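PDB 1LF6: glucoamylase, which hydrolyses terminal alpha-1,4-linked glucose residues one after another from the non-reducing ends of starch-like chains, probably releasing beta-D-glucose. Local coordinates for residues V50-A55 against I124-K129. Sequence-based numbering, arbitrary orientation.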
loop_
_atom_site.group_PDB
_atom_site.type_symbol
_atom_site.label_atom_id
_atom_site.label_comp_id
_atom_site.label_asym_id
_atom_site.label_seq_id
_atom_site.Cartn_x
_atom_site.Cartn_y
_atom_site.Cartn_z
ATOM N N VAL A 50 4.057 -15.305 2.932
ATOM C CA VAL A 50 5.214 -14.419 2.885
ATOM C C VAL A 50 5.004 -13.351 1.812
ATOM O O VAL A 50 4.635 -13.662 0.680
ATOM C CB VAL A 50 6.508 -15.195 2.534
ATOM C CG1 VAL A 50 7.663 -14.219 2.318
ATOM C CG2 VAL A 50 6.848 -16.177 3.652
ATOM N N TRP A 51 5.247 -12.095 2.174
ATOM C CA TRP A 51 5.114 -10.973 1.249
ATOM C C TRP A 51 6.446 -10.247 1.218
ATOM O O TRP A 51 7.129 -10.176 2.234
ATOM C CB TRP A 51 4.068 -9.969 1.738
ATOM C CG TRP A 51 2.647 -10.425 1.715
ATOM C CD1 TRP A 51 1.692 -10.082 0.804
ATOM C CD2 TRP A 51 1.991 -11.222 2.705
ATOM N NE1 TRP A 51 0.476 -10.606 1.171
ATOM C CE2 TRP A 51 0.632 -11.311 2.335
ATOM C CE3 TRP A 51 2.422 -11.870 3.873
ATOM C CZ2 TRP A 51 -0.306 -12.020 3.095
ATOM C CZ3 TRP A 51 1.492 -12.575 4.625
ATOM C CH2 TRP A 51 0.142 -12.644 4.233
ATOM N N PHE A 52 6.818 -9.700 0.065
ATOM C CA PHE A 52 8.068 -8.948 -0.038
ATOM C C PHE A 52 7.850 -7.640 -0.790
ATOM O O PHE A 52 6.872 -7.489 -1.527
ATOM C CB PHE A 52 9.153 -9.761 -0.760
ATOM C CG PHE A 52 8.848 -10.038 -2.208
ATOM C CD1 PHE A 52 8.113 -11.162 -2.577
ATOM C CD2 PHE A 52 9.283 -9.166 -3.204
ATOM C CE1 PHE A 52 7.813 -11.412 -3.915
ATOM C CE2 PHE A 52 8.986 -9.409 -4.543
ATOM C CZ PHE A 52 8.249 -10.534 -4.899
ATOM N N THR A 53 8.762 -6.694 -0.585
ATOM C CA THR A 53 8.711 -5.402 -1.260
ATOM C C THR A 53 10.130 -5.088 -1.706
ATOM O O THR A 53 11.088 -5.570 -1.108
ATOM C CB THR A 53 8.218 -4.265 -0.323
ATOM O OG1 THR A 53 9.123 -4.111 0.781
ATOM C CG2 THR A 53 6.837 -4.580 0.207
ATOM N N LEU A 54 10.256 -4.297 -2.767
ATOM C CA LEU A 54 11.560 -3.918 -3.298
ATOM C C LEU A 54 11.696 -2.396 -3.282
ATOM O O LEU A 54 10.732 -1.674 -3.539
ATOM C CB LEU A 54 11.716 -4.420 -4.743
ATOM C CG LEU A 54 11.481 -5.908 -5.005
ATOM C CD1 LEU A 54 11.586 -6.190 -6.502
ATOM C CD2 LEU A 54 12.494 -6.733 -4.230
ATOM N N ALA A 55 12.898 -1.916 -2.987
ATOM C CA ALA A 55 13.168 -0.484 -2.945
ATOM C C ALA A 55 14.669 -0.246 -3.081
ATOM O O ALA A 55 15.476 -0.990 -2.519
ATOM C CB ALA A 55 12.656 0.113 -1.628
ATOM N N ILE A 124 13.753 -12.176 -8.035
ATOM C CA ILE A 124 13.081 -12.296 -6.747
ATOM C C ILE A 124 11.619 -12.722 -6.821
ATOM O O ILE A 124 10.848 -12.201 -7.623
ATOM C CB ILE A 124 13.170 -10.955 -5.983
ATOM C CG1 ILE A 124 14.643 -10.543 -5.858
ATOM C CG2 ILE A 124 12.521 -11.080 -4.604
ATOM C CD1 ILE A 124 14.847 -9.128 -5.359
ATOM N N PHE A 125 11.254 -13.666 -5.957
ATOM C CA PHE A 125 9.895 -14.190 -5.873
ATOM C C PHE A 125 9.833 -15.118 -4.668
ATOM O O PHE A 125 10.818 -15.268 -3.949
ATOM C CB PHE A 125 9.531 -14.949 -7.154
ATOM C CG PHE A 125 10.403 -16.141 -7.424
ATOM C CD1 PHE A 125 10.033 -17.408 -6.979
ATOM C CD2 PHE A 125 11.606 -15.997 -8.109
ATOM C CE1 PHE A 125 10.851 -18.513 -7.213
ATOM C CE2 PHE A 125 12.428 -17.093 -8.346
ATOM C CZ PHE A 125 12.051 -18.355 -7.898
ATOM N N THR A 126 8.686 -15.741 -4.436
ATOM C CA THR A 126 8.559 -16.636 -3.294
ATOM C C THR A 126 8.240 -18.073 -3.693
ATOM O O THR A 126 7.900 -18.350 -4.842
ATOM C CB THR A 126 7.472 -16.144 -2.324
ATOM O OG1 THR A 126 6.224 -16.038 -3.017
ATOM C CG2 THR A 126 7.852 -14.785 -1.748
ATOM N N ASP A 127 8.359 -18.975 -2.725
ATOM C CA ASP A 127 8.084 -20.389 -2.922
ATOM C C ASP A 127 6.582 -20.579 -2.748
ATOM O O ASP A 127 6.046 -20.376 -1.660
ATOM C CB ASP A 127 8.865 -21.205 -1.880
ATOM C CG ASP A 127 8.767 -22.713 -2.105
ATOM O OD1 ASP A 127 9.682 -23.431 -1.654
ATOM O OD2 ASP A 127 7.782 -23.176 -2.715
ATOM N N VAL A 128 5.901 -20.956 -3.826
ATOM C CA VAL A 128 4.455 -21.142 -3.781
ATOM C C VAL A 128 3.991 -22.191 -2.769
ATOM O O VAL A 128 2.858 -22.136 -2.287
ATOM C CB VAL A 128 3.899 -21.528 -5.173
ATOM C CG1 VAL A 128 4.182 -20.413 -6.176
ATOM C CG2 VAL A 128 4.526 -22.840 -5.644
ATOM N N LYS A 129 4.868 -23.130 -2.430
ATOM C CA LYS A 129 4.516 -24.197 -1.495
ATOM C C LYS A 129 4.851 -23.970 -0.031
ATOM O O LYS A 129 4.226 -24.572 0.843
ATOM C CB LYS A 129 5.163 -25.514 -1.930
ATOM C CG LYS A 129 4.454 -26.221 -3.065
ATOM C CD LYS A 129 5.074 -27.586 -3.297
ATOM C CE LYS A 129 4.188 -28.453 -4.171
ATOM N NZ LYS A 129 4.718 -29.843 -4.261
HETATM O O HOH W 1 4.497 -16.031 -0.819
#
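F52 holds CG between its backbone N and carbonyl carbon (chi1 66°), and the ring reaches over to strand 118-126. I124 turns CG2 anti to its own backbone N, and this methyl sits over one face of the F52 ring. It makes a CH-pi contact, with CG2 of I124 4.2 Å from the ring centroid and offset toward the rim. T126 CG2 approaches the same ring obliquely and lies 3.7 Å from F52 CD1. Along the chain to either side of F52, L54 CD2 meets I124 CD1 at 3.5 Å and V50 CG1 meets T126 CG2 at 4.1 Å. An alanine at F52 would probably open a gap between the strands and leave the methyls of I124 and T126 without the ring they pack on.

The two strands run nearly antiparallel (168°), but their axes come no closer than 8.0 Å. They belong to different sheets, packed face to face in the beta-sandwich of the N-terminal domain. Y276 of helix 269-284 also touches F52 and T126. One water bridges the sheets at the V50 end. It donates to V50 O and accepts from T126 OG1, both at 2.8 Å. T126 thus gives its methyl to the apolar core and its hydroxyl to the water. V50 O is also bonded to T42 OG1. The sheets are joined here mainly by buried apolar packing, with the water as a polar link between them.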